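Local coordinates for penicillin-binding protein 2 (Pbp2) (Helicobacter pylori, PDB 5LP5) that forms a core cell-wall synthesis complex with MreC and probably cross-links peptidoglycan through a penicillin-binding transpeptidase domain, at residues A[390-395]-A[435-440]; A[446-451]-A[544-549]; A[469-472]-A[477-480]. All coordinates share one frame; numbering follows the deposited sequence.

How the contacts relate
Following the chain from its N terminus, contact 1 is complete first: it joins the loop after helix 380-389 to the loop before helix 441-453, closing off 39 residues that include helices 411-418 and 424-430. Contact 2 then opens on helix 441-453 and ends on strand 542-549, tying the helix to the central antiparallel sheet of the transpeptidase domain. Inside this second, larger loop nests contact 3, a short closure between 469-472 and the first part of helix 475-493. Contacts 1 and 2 follow in series yet touch, F392 and V390 packing on Y447. Contact 3 touches neither, though its nearest atoms come to about 4 Å from those of contact 2.

Contact 1. Residues A[390-395]-A[435-440]; sequences VGFGEK and GSFLAT
F392 and F437 meet as a T-shaped (edge-to-face) aromatic pair that links two irregular loops of the transpeptidase domain, one following helix 380-389 and the other leading into helix 441-453. The edge of the F437 ring is presented to a face of F392, with the centroids 5.4 Å apart and the planes at 78°. CZ of F437 stands over that face, offset toward the rim, while F437 CE1 comes within 3.9 Å of F392 CD2. F437 reaches this place because its CG lies anti to the backbone N (chi1 -160°), which carries the ring across to the other loop although its CB does not point there.

Aliphatic packing adds a second apolar partner. A439 directs its methyl group at F392 and meets the ring at its edge, in plane. F392 is thus approached over a face by one residue and along its rim by another, both from the same extended run of chain. The ring has further neighbours in Y447 of helix 441-453 and V408, so it sits in a buried cluster between these elements.

Polar bonds hold the two loops from outside this apolar contact. The backbone of A439 is bonded to Y307 and that of L438 to I407, while Q443 receives T440 N on its OE1 and gives its NE2 to E394 O. Within the cluster, A439 CB lies 3.7 Å from F392 CD2 and 3.8 Å from F392 CE2.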
ATOM      1  N   VAL A 390     -12.195  -2.346  41.688  1.00 49.55           N
ATOM      2  CA  VAL A 390     -11.625  -1.152  41.036  1.00 51.12           C
ATOM      3  C   VAL A 390     -10.667  -1.488  39.878  1.00 49.12           C
ATOM      4  O   VAL A 390      -9.946  -0.599  39.400  1.00 45.64           O
ATOM      5  CB  VAL A 390     -10.927  -0.178  42.031  1.00 53.60           C
ATOM      6  CG1 VAL A 390     -11.883   0.246  43.132  1.00 56.37           C
ATOM      7  CG2 VAL A 390      -9.663  -0.768  42.635  1.00 55.64           C
ATOM      8  N   GLY A 391     -10.645  -2.760  39.464  1.00 48.40           N
ATOM      9  CA  GLY A 391     -10.068  -3.182  38.182  1.00 47.41           C
ATOM     10  C   GLY A 391      -8.668  -3.785  38.164  1.00 47.19           C
ATOM     11  O   GLY A 391      -7.999  -3.715  37.131  1.00 47.54           O
ATOM     12  N   PHE A 392      -8.218  -4.374  39.273  1.00 48.93           N
ATOM     13  CA  PHE A 392      -6.839  -4.926  39.368  1.00 49.37           C
ATOM     14  C   PHE A 392      -6.707  -6.435  39.106  1.00 52.06           C
ATOM     15  O   PHE A 392      -5.588  -6.958  38.857  1.00 52.91           O
ATOM     16  CB  PHE A 392      -6.229  -4.623  40.738  1.00 47.70           C
ATOM     17  CG  PHE A 392      -5.584  -3.278  40.829  1.00 45.55           C
ATOM     18  CD1 PHE A 392      -6.197  -2.248  41.511  1.00 46.07           C
ATOM     19  CD2 PHE A 392      -4.364  -3.049  40.230  1.00 43.54           C
ATOM     20  CE1 PHE A 392      -5.591  -1.009  41.603  1.00 45.07           C
ATOM     21  CE2 PHE A 392      -3.760  -1.814  40.310  1.00 43.18           C
ATOM     22  CZ  PHE A 392      -4.372  -0.792  40.997  1.00 43.38           C
ATOM     23  N   GLY A 393      -7.832  -7.135  39.168  1.00 51.41           N
ATOM     24  CA  GLY A 393      -7.817  -8.585  38.983  1.00 54.07           C
ATOM     25  C   GLY A 393      -7.818  -9.018  37.533  1.00 54.29           C
ATOM     26  O   GLY A 393      -7.211 -10.015  37.177  1.00 52.81           O
ATOM     27  N   GLU A 394      -8.496  -8.237  36.702  1.00 56.72           N
ATOM     28  CA  GLU A 394      -8.919  -8.669  35.391  1.00 57.63           C
ATOM     29  C   GLU A 394      -8.375  -7.770  34.300  1.00 51.84           C
ATOM     30  O   GLU A 394      -7.696  -6.769  34.567  1.00 48.64           O
ATOM     31  CB  GLU A 394     -10.457  -8.693  35.345  1.00 63.26           C
ATOM     32  CG  GLU A 394     -11.081  -9.744  36.254  1.00 70.94           C
ATOM     33  CD  GLU A 394     -10.629 -11.168  35.917  1.00 80.81           C
ATOM     34  OE1 GLU A 394     -10.424 -11.476  34.719  1.00 83.85           O
ATOM     35  OE2 GLU A 394     -10.479 -11.987  36.850  1.00 91.85           O
ATOM     36  N   LYS A 395      -8.675  -8.151  33.063  1.00 49.80           N
ATOM     37  CA  LYS A 395      -8.306  -7.355  31.902  1.00 48.05           C
ATOM     38  C   LYS A 395      -9.148  -6.087  31.867  1.00 40.66           C
ATOM     39  O   LYS A 395     -10.329  -6.133  32.188  1.00 37.92           O
ATOM     40  CB  LYS A 395      -8.568  -8.128  30.605  1.00 52.58           C
ATOM     41  CG  LYS A 395      -7.948  -9.507  30.507  1.00 56.88           C
ATOM     42  CD  LYS A 395      -8.207 -10.085  29.119  1.00 60.66           C
ATOM     43  CE  LYS A 395      -7.614 -11.479  28.960  1.00 65.56           C
ATOM     44  NZ  LYS A 395      -7.641 -11.951  27.546  1.00 66.05           N
ATOM     45  N   GLY A 435       4.709  -7.351  47.552  1.00 58.24           N
ATOM     46  CA  GLY A 435       4.649  -8.802  47.699  1.00 54.89           C
ATOM     47  C   GLY A 435       4.136  -9.456  46.427  1.00 53.09           C
ATOM     48  O   GLY A 435       4.638  -9.182  45.332  1.00 54.05           O
ATOM     49  N   SER A 436       3.112 -10.289  46.556  1.00 51.90           N
ATOM     50  CA  SER A 436       2.596 -11.029  45.405  1.00 52.23           C
ATOM     51  C   SER A 436       1.572 -10.239  44.539  1.00 52.96           C
ATOM     52  O   SER A 436       0.794 -10.833  43.784  1.00 55.49           O
ATOM     53  CB  SER A 436       2.030 -12.373  45.882  1.00 50.93           C
ATOM     54  OG  SER A 436       3.088 -13.271  46.213  1.00 46.76           O
ATOM     55  N   PHE A 437       1.595  -8.907  44.626  1.00 53.43           N
ATOM     56  CA  PHE A 437       0.646  -8.039  43.890  1.00 51.50           C
ATOM     57  C   PHE A 437       1.286  -7.567  42.585  1.00 47.26           C
ATOM     58  O   PHE A 437       2.360  -6.969  42.618  1.00 41.77           O
ATOM     59  CB  PHE A 437       0.257  -6.817  44.757  1.00 51.51           C
ATOM     60  CG  PHE A 437      -1.043  -6.114  44.347  1.00 47.51           C
ATOM     61  CD1 PHE A 437      -1.564  -6.191  43.061  1.00 44.77           C
ATOM     62  CD2 PHE A 437      -1.733  -5.342  45.286  1.00 47.04           C
ATOM     63  CE1 PHE A 437      -2.746  -5.532  42.731  1.00 45.31           C
ATOM     64  CE2 PHE A 437      -2.909  -4.688  44.955  1.00 46.34           C
ATOM     65  CZ  PHE A 437      -3.416  -4.781  43.674  1.00 45.77           C
ATOM     66  N   LEU A 438       0.618  -7.847  41.461  1.00 45.43           N
ATOM     67  CA  LEU A 438       1.064  -7.397  40.129  1.00 43.23           C
ATOM     68  C   LEU A 438      -0.048  -6.788  39.253  1.00 41.60           C
ATOM     69  O   LEU A 438      -1.172  -7.291  39.185  1.00 42.83           O
ATOM     70  CB  LEU A 438       1.701  -8.554  39.374  1.00 41.08           C
ATOM     71  CG  LEU A 438       2.944  -9.153  39.998  1.00 40.38           C
ATOM     72  CD1 LEU A 438       3.353 -10.381  39.195  1.00 39.78           C
ATOM     73  CD2 LEU A 438       4.061  -8.126  40.059  1.00 39.99           C
ATOM     74  N   ALA A 439       0.290  -5.707  38.565  1.00 40.13           N
ATOM     75  CA  ALA A 439      -0.649  -5.055  37.680  1.00 39.03           C
ATOM     76  C   ALA A 439       0.048  -4.602  36.422  1.00 39.08           C
ATOM     77  O   ALA A 439       1.274  -4.580  36.366  1.00 36.99           O
ATOM     78  CB  ALA A 439      -1.290  -3.877  38.378  1.00 39.56           C
ATOM     79  N   THR A 440      -0.768  -4.279  35.412  1.00 40.43           N
ATOM     80  CA  THR A 440      -0.318  -3.704  34.137  1.00 35.91           C
ATOM     81  C   THR A 440      -0.551  -2.206  34.189  1.00 32.02           C
ATOM     82  O   THR A 440      -1.476  -1.753  34.848  1.00 31.72           O
ATOM     83  CB  THR A 440      -1.101  -4.290  32.928  1.00 37.42           C
ATOM     84  OG1 THR A 440      -2.528  -4.128  33.106  1.00 40.28           O
ATOM     85  CG2 THR A 440      -0.768  -5.777  32.716  1.00 35.08           C
TER

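Contact 2. Residues A[446-451]-A[544-549]; sequences AYTGLI and WITAFL
T448 and T546 reach toward each other tip to tip, and T448, the residue most deeply covered across this buried contact, makes its closely packed part. Their OG1 atoms are 2.5 Å apart, a hydrogen bond whose short length is doubtful at this resolution. T546 OG1 lies anti to its own backbone N (chi1 -166°), extended toward the helix, where T448 OG1 also bonds V444 O, one turn back; T546 OG1 has a further partner in T559 OG1. Beside the hydroxyls, the T448 methyl CG2 rests 3.8 Å from A547 N and 4.2 Å from F548 N, against the strand backbone.

The segments represent helix-on-sheet packing in the penicillin-binding transpeptidase fold: the axes of segments 446-451 and 544-549 approach to 8.1 Å and cross at -38°. Alongside, T546 is backbone-bonded to K513 of the adjacent strand 511-517, probably part of a KTG-type motif.

Toward the end of the strand the fit is looser, though not solvent-exposed. F548 CB stays 4.6 Å from T448 CG2, and the side chain also packs on A452, R485 and M488. I451 starts toward the strand, but its end turns to L481 and M488 of helix 475-493.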
ATOM      1  N   ALA A 446      -6.943   2.554  34.043  1.00 30.08           N
ATOM      2  CA  ALA A 446      -8.390   2.400  34.124  1.00 31.04           C
ATOM      3  C   ALA A 446      -8.857   2.731  35.545  1.00 33.65           C
ATOM      4  O   ALA A 446      -9.860   3.437  35.761  1.00 37.56           O
ATOM      5  CB  ALA A 446      -8.798   0.989  33.747  1.00 30.75           C
ATOM      6  N   TYR A 447      -8.107   2.202  36.497  1.00 34.09           N
ATOM      7  CA  TYR A 447      -8.324   2.433  37.916  1.00 36.09           C
ATOM      8  C   TYR A 447      -8.314   3.921  38.243  1.00 38.51           C
ATOM      9  O   TYR A 447      -9.240   4.422  38.888  1.00 45.29           O
ATOM     10  CB  TYR A 447      -7.238   1.651  38.702  1.00 35.12           C
ATOM     11  CG  TYR A 447      -6.885   2.115  40.098  1.00 34.02           C
ATOM     12  CD1 TYR A 447      -7.787   2.000  41.153  1.00 34.60           C
ATOM     13  CD2 TYR A 447      -5.616   2.608  40.367  1.00 33.51           C
ATOM     14  CE1 TYR A 447      -7.445   2.396  42.437  1.00 35.30           C
ATOM     15  CE2 TYR A 447      -5.260   3.010  41.637  1.00 35.08           C
ATOM     16  CZ  TYR A 447      -6.172   2.903  42.678  1.00 36.04           C
ATOM     17  OH  TYR A 447      -5.779   3.286  43.946  1.00 35.11           O
ATOM     18  N   THR A 448      -7.284   4.635  37.790  1.00 38.25           N
ATOM     19  CA  THR A 448      -7.197   6.086  38.017  1.00 39.55           C
ATOM     20  C   THR A 448      -8.404   6.887  37.438  1.00 40.14           C
ATOM     21  O   THR A 448      -8.860   7.853  38.047  1.00 41.33           O
ATOM     22  CB  THR A 448      -5.892   6.645  37.426  1.00 38.13           C
ATOM     23  OG1 THR A 448      -4.783   5.914  37.955  1.00 37.10           O
ATOM     24  CG2 THR A 448      -5.749   8.129  37.732  1.00 37.66           C
ATOM     25  N   GLY A 449      -8.902   6.480  36.273  1.00 38.66           N
ATOM     26  CA  GLY A 449     -10.059   7.122  35.670  1.00 40.49           C
ATOM     27  C   GLY A 449     -11.391   6.721  36.298  1.00 43.32           C
ATOM     28  O   GLY A 449     -12.402   7.399  36.098  1.00 41.35           O
ATOM     29  N   LEU A 450     -11.413   5.607  37.027  1.00 44.21           N
ATOM     30  CA  LEU A 450     -12.570   5.270  37.854  1.00 46.57           C
ATOM     31  C   LEU A 450     -12.667   6.204  39.063  1.00 50.07           C
ATOM     32  O   LEU A 450     -13.749   6.706  39.396  1.00 58.94           O
ATOM     33  CB  LEU A 450     -12.511   3.819  38.322  1.00 45.24           C
ATOM     34  CG  LEU A 450     -13.613   3.362  39.287  1.00 45.38           C
ATOM     35  CD1 LEU A 450     -14.992   3.525  38.686  1.00 44.66           C
ATOM     36  CD2 LEU A 450     -13.411   1.907  39.673  1.00 46.89           C
ATOM     37  N   ILE A 451     -11.542   6.432  39.728  1.00 49.34           N
ATOM     38  CA  ILE A 451     -11.502   7.344  40.876  1.00 48.94           C
ATOM     39  C   ILE A 451     -12.022   8.701  40.431  1.00 48.03           C
ATOM     40  O   ILE A 451     -12.969   9.232  40.994  1.00 50.33           O
ATOM     41  CB  ILE A 451     -10.060   7.490  41.439  1.00 50.31           C
ATOM     42  CG1 ILE A 451      -9.569   6.166  42.025  1.00 51.38           C
ATOM     43  CG2 ILE A 451      -9.940   8.605  42.483  1.00 48.61           C
ATOM     44  CD1 ILE A 451     -10.500   5.560  43.052  1.00 53.71           C
ATOM     45  N   TRP A 544       6.343   4.687  39.715  1.00 47.25           N
ATOM     46  CA  TRP A 544       4.996   4.918  39.216  1.00 45.61           C
ATOM     47  C   TRP A 544       4.575   6.358  39.476  1.00 46.86           C
ATOM     48  O   TRP A 544       5.064   7.007  40.411  1.00 45.40           O
ATOM     49  CB  TRP A 544       3.977   4.022  39.927  1.00 45.26           C
ATOM     50  CG  TRP A 544       3.885   2.605  39.461  1.00 43.67           C
ATOM     51  CD1 TRP A 544       4.509   1.519  40.007  1.00 42.75           C
ATOM     52  CD2 TRP A 544       3.097   2.107  38.380  1.00 41.92           C
ATOM     53  NE1 TRP A 544       4.167   0.385  39.331  1.00 41.93           N
ATOM     54  CE2 TRP A 544       3.301   0.712  38.326  1.00 41.36           C
ATOM     55  CE3 TRP A 544       2.249   2.701  37.444  1.00 39.21           C
ATOM     56  CZ2 TRP A 544       2.691  -0.092  37.372  1.00 38.83           C
ATOM     57  CZ3 TRP A 544       1.633   1.900  36.510  1.00 37.41           C
ATOM     58  CH2 TRP A 544       1.856   0.526  36.476  1.00 37.53           C
ATOM     59  N   ILE A 545       3.648   6.831  38.645  1.00 47.12           N
ATOM     60  CA  ILE A 545       2.862   8.029  38.909  1.00 46.09           C
ATOM     61  C   ILE A 545       1.638   7.958  38.009  1.00 43.98           C
ATOM     62  O   ILE A 545       1.749   7.736  36.808  1.00 44.50           O
ATOM     63  CB  ILE A 545       3.655   9.327  38.651  1.00 48.22           C
ATOM     64  CG1 ILE A 545       2.818  10.569  39.003  1.00 47.65           C
ATOM     65  CG2 ILE A 545       4.165   9.375  37.211  1.00 48.43           C
ATOM     66  CD1 ILE A 545       3.643  11.805  39.289  1.00 47.32           C
ATOM     67  N   THR A 546       0.465   8.094  38.607  1.00 42.82           N
ATOM     68  CA  THR A 546      -0.777   8.127  37.856  1.00 39.34           C
ATOM     69  C   THR A 546      -1.493   9.381  38.303  1.00 39.52           C
ATOM     70  O   THR A 546      -1.178   9.934  39.322  1.00 41.19           O
ATOM     71  CB  THR A 546      -1.605   6.853  38.079  1.00 37.97           C
ATOM     72  OG1 THR A 546      -2.639   6.763  37.098  1.00 34.90           O
ATOM     73  CG2 THR A 546      -2.213   6.835  39.465  1.00 40.42           C
ATOM     74  N   ALA A 547      -2.418   9.872  37.501  1.00 42.73           N
ATOM     75  CA  ALA A 547      -2.982  11.209  37.723  1.00 44.13           C
ATOM     76  C   ALA A 547      -4.187  11.487  36.826  1.00 40.77           C
ATOM     77  O   ALA A 547      -4.265  10.955  35.723  1.00 40.30           O
ATOM     78  CB  ALA A 547      -1.906  12.276  37.505  1.00 45.14           C
ATOM     79  N   PHE A 548      -5.119  12.310  37.313  1.00 40.03           N
ATOM     80  CA  PHE A 548      -6.223  12.813  36.490  1.00 39.87           C
ATOM     81  C   PHE A 548      -6.243  14.344  36.383  1.00 42.07           C
ATOM     82  O   PHE A 548      -5.739  15.069  37.254  1.00 42.88           O
ATOM     83  CB  PHE A 548      -7.568  12.294  36.975  1.00 38.05           C
ATOM     84  CG  PHE A 548      -7.997  12.835  38.301  1.00 38.31           C
ATOM     85  CD1 PHE A 548      -8.788  13.961  38.378  1.00 38.48           C
ATOM     86  CD2 PHE A 548      -7.651  12.183  39.475  1.00 39.06           C
ATOM     87  CE1 PHE A 548      -9.212  14.447  39.604  1.00 39.91           C
ATOM     88  CE2 PHE A 548      -8.075  12.653  40.701  1.00 39.67           C
ATOM     89  CZ  PHE A 548      -8.859  13.791  40.765  1.00 40.38           C
ATOM     90  N   LEU A 549      -6.822  14.826  35.295  1.00 41.48           N
ATOM     91  CA  LEU A 549      -6.804  16.241  35.014  1.00 42.12           C
ATOM     92  C   LEU A 549      -7.953  16.641  34.096  1.00 40.64           C
ATOM     93  O   LEU A 549      -8.426  15.849  33.288  1.00 38.46           O
ATOM     94  CB  LEU A 549      -5.466  16.648  34.380  1.00 41.79           C
ATOM     95  CG  LEU A 549      -5.187  16.188  32.947  1.00 41.12           C
ATOM     96  CD1 LEU A 549      -4.144  17.056  32.277  1.00 42.43           C
ATOM     97  CD2 LEU A 549      -4.756  14.743  32.954  1.00 40.87           C
TER

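Contact 3. Residues A[469-472]-A[477-480]; sequences LKDP and QKKK
D471 and K478 form a salt bridge that ties the loop before helix 475-493 to the first turns of that helix in the transpeptidase domain. It is a short-range closure, with four residues between the two segments, and it buries just 102 Å² in all.

Along the helical segment, Q477 comes first. Its CB points toward the loop, but the amide only skirts it, OE1 remaining 4.5 Å from P472 O. The backbone N of Q477 is hydrogen-bonded to N474 OD1, consistent with an N-cap of helix 475-493, and NE2 reaches across to E389 OE1 at the end of helix 380-389. The Q477 side chain, which is buried, also touches L319 and E323 of helix 314-324.

K478, partly exposed, follows and makes the principal link. With CG placed beside the backbone N (chi1 -72°) and the chain fully extended beyond it, the ammonium group is carried straight out to the loop. D471 holds its CG anti to the backbone N (chi1 -165°), bringing the carboxylate into the path of the lysine. The two side chains cross at about a right angle. K478 NZ is equally near both carboxylate oxygens, 3.1 Å from D471 OD1 and from D471 OD2; the hydrogen bond goes to OD2, arriving on the syn side of that oxygen and 18° out of the carboxylate plane.

At the end of the segment K480 turns to another part of the domain, where its NZ forms a salt bridge with E329 OE1.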
ATOM      1  N   LEU A 469     -19.284   2.806  29.191  1.00 55.25           N
ATOM      2  CA  LEU A 469     -18.684   2.866  30.507  1.00 53.62           C
ATOM      3  C   LEU A 469     -19.311   1.801  31.379  1.00 52.62           C
ATOM      4  O   LEU A 469     -20.435   1.373  31.133  1.00 48.42           O
ATOM      5  CB  LEU A 469     -18.903   4.234  31.143  1.00 54.93           C
ATOM      6  CG  LEU A 469     -18.168   5.399  30.503  1.00 58.10           C
ATOM      7  CD1 LEU A 469     -18.551   6.690  31.211  1.00 60.33           C
ATOM      8  CD2 LEU A 469     -16.663   5.175  30.561  1.00 60.26           C
ATOM      9  N   LYS A 470     -18.566   1.387  32.398  1.00 55.22           N
ATOM     10  CA  LYS A 470     -19.031   0.398  33.361  1.00 58.59           C
ATOM     11  C   LYS A 470     -19.179   1.013  34.745  1.00 58.64           C
ATOM     12  O   LYS A 470     -18.393   1.884  35.140  1.00 57.01           O
ATOM     13  CB  LYS A 470     -18.043  -0.755  33.419  1.00 58.78           C
ATOM     14  CG  LYS A 470     -17.802  -1.378  32.074  1.00 59.92           C
ATOM     15  CD  LYS A 470     -16.528  -2.175  32.071  1.00 65.90           C
ATOM     16  CE  LYS A 470     -16.500  -3.084  30.861  1.00 74.33           C
ATOM     17  NZ  LYS A 470     -15.372  -4.050  30.954  1.00 81.90           N
ATOM     18  N   ASP A 471     -20.170   0.531  35.493  1.00 60.86           N
ATOM     19  CA  ASP A 471     -20.503   1.089  36.807  1.00 65.29           C
ATOM     20  C   ASP A 471     -20.392   0.037  37.914  1.00 66.60           C
ATOM     21  O   ASP A 471     -21.396  -0.428  38.440  1.00 68.36           O
ATOM     22  CB  ASP A 471     -21.919   1.699  36.776  1.00 65.52           C
ATOM     23  CG  ASP A 471     -22.191   2.610  37.954  1.00 65.98           C
ATOM     24  OD1 ASP A 471     -21.237   2.960  38.698  1.00 67.57           O
ATOM     25  OD2 ASP A 471     -23.369   2.985  38.127  1.00 66.87           O
ATOM     26  N   PRO A 472     -19.155  -0.322  38.291  1.00 68.92           N
ATOM     27  CA  PRO A 472     -18.934  -1.378  39.277  1.00 69.80           C
ATOM     28  C   PRO A 472     -18.971  -0.893  40.731  1.00 69.54           C
ATOM     29  O   PRO A 472     -18.556  -1.631  41.628  1.00 73.46           O
ATOM     30  CB  PRO A 472     -17.530  -1.886  38.918  1.00 71.27           C
ATOM     31  CG  PRO A 472     -16.836  -0.689  38.356  1.00 71.28           C
ATOM     32  CD  PRO A 472     -17.882   0.244  37.808  1.00 72.11           C
ATOM     33  N   GLN A 477     -19.684   3.892  47.965  1.00 69.46           N
ATOM     34  CA  GLN A 477     -18.339   3.992  47.419  1.00 70.50           C
ATOM     35  C   GLN A 477     -18.142   5.261  46.589  1.00 74.14           C
ATOM     36  O   GLN A 477     -17.116   5.925  46.723  1.00 74.77           O
ATOM     37  CB  GLN A 477     -18.007   2.767  46.570  1.00 67.91           C
ATOM     38  CG  GLN A 477     -17.773   1.504  47.377  1.00 64.75           C
ATOM     39  CD  GLN A 477     -17.739   0.281  46.494  1.00 62.02           C
ATOM     40  OE1 GLN A 477     -18.702  -0.012  45.785  1.00 60.05           O
ATOM     41  NE2 GLN A 477     -16.625  -0.435  46.524  1.00 58.43           N
ATOM     42  N   LYS A 478     -19.121   5.593  45.749  1.00 75.37           N
ATOM     43  CA  LYS A 478     -19.037   6.785  44.908  1.00 76.86           C
ATOM     44  C   LYS A 478     -18.875   8.071  45.727  1.00 75.35           C
ATOM     45  O   LYS A 478     -18.042   8.922  45.397  1.00 75.61           O
ATOM     46  CB  LYS A 478     -20.255   6.883  43.996  1.00 83.18           C
ATOM     47  CG  LYS A 478     -20.271   5.864  42.866  1.00 86.00           C
ATOM     48  CD  LYS A 478     -21.465   6.086  41.955  1.00 89.45           C
ATOM     49  CE  LYS A 478     -21.560   5.055  40.845  1.00 88.25           C
ATOM     50  NZ  LYS A 478     -22.694   5.410  39.946  1.00 89.09           N
ATOM     51  N   LYS A 479     -19.657   8.202  46.798  1.00 72.78           N
ATOM     52  CA  LYS A 479     -19.536   9.360  47.687  1.00 73.03           C
ATOM     53  C   LYS A 479     -18.126   9.512  48.252  1.00 69.49           C
ATOM     54  O   LYS A 479     -17.569  10.612  48.283  1.00 72.60           O
ATOM     55  CB  LYS A 479     -20.528   9.287  48.857  1.00 76.17           C
ATOM     56  CG  LYS A 479     -20.187  10.292  49.964  1.00 80.61           C
ATOM     57  CD  LYS A 479     -21.334  10.664  50.893  1.00 84.46           C
ATOM     58  CE  LYS A 479     -21.113  12.075  51.446  1.00 84.35           C
ATOM     59  NZ  LYS A 479     -22.214  12.562  52.314  1.00 85.15           N
ATOM     60  N   LYS A 480     -17.552   8.404  48.695  1.00 68.02           N
ATOM     61  CA  LYS A 480     -16.219   8.420  49.282  1.00 67.54           C
ATOM     62  C   LYS A 480     -15.126   8.763  48.268  1.00 65.41           C
ATOM     63  O   LYS A 480     -14.028   9.162  48.654  1.00 62.32           O
ATOM     64  CB  LYS A 480     -15.923   7.083  49.952  1.00 69.90           C
ATOM     65  CG  LYS A 480     -16.845   6.771  51.118  1.00 77.34           C
ATOM     66  CD  LYS A 480     -16.762   7.814  52.226  1.00 82.08           C
ATOM     67  CE  LYS A 480     -17.957   7.749  53.165  1.00 83.47           C
ATOM     68  NZ  LYS A 480     -17.952   8.912  54.088  1.00 84.08           N
TER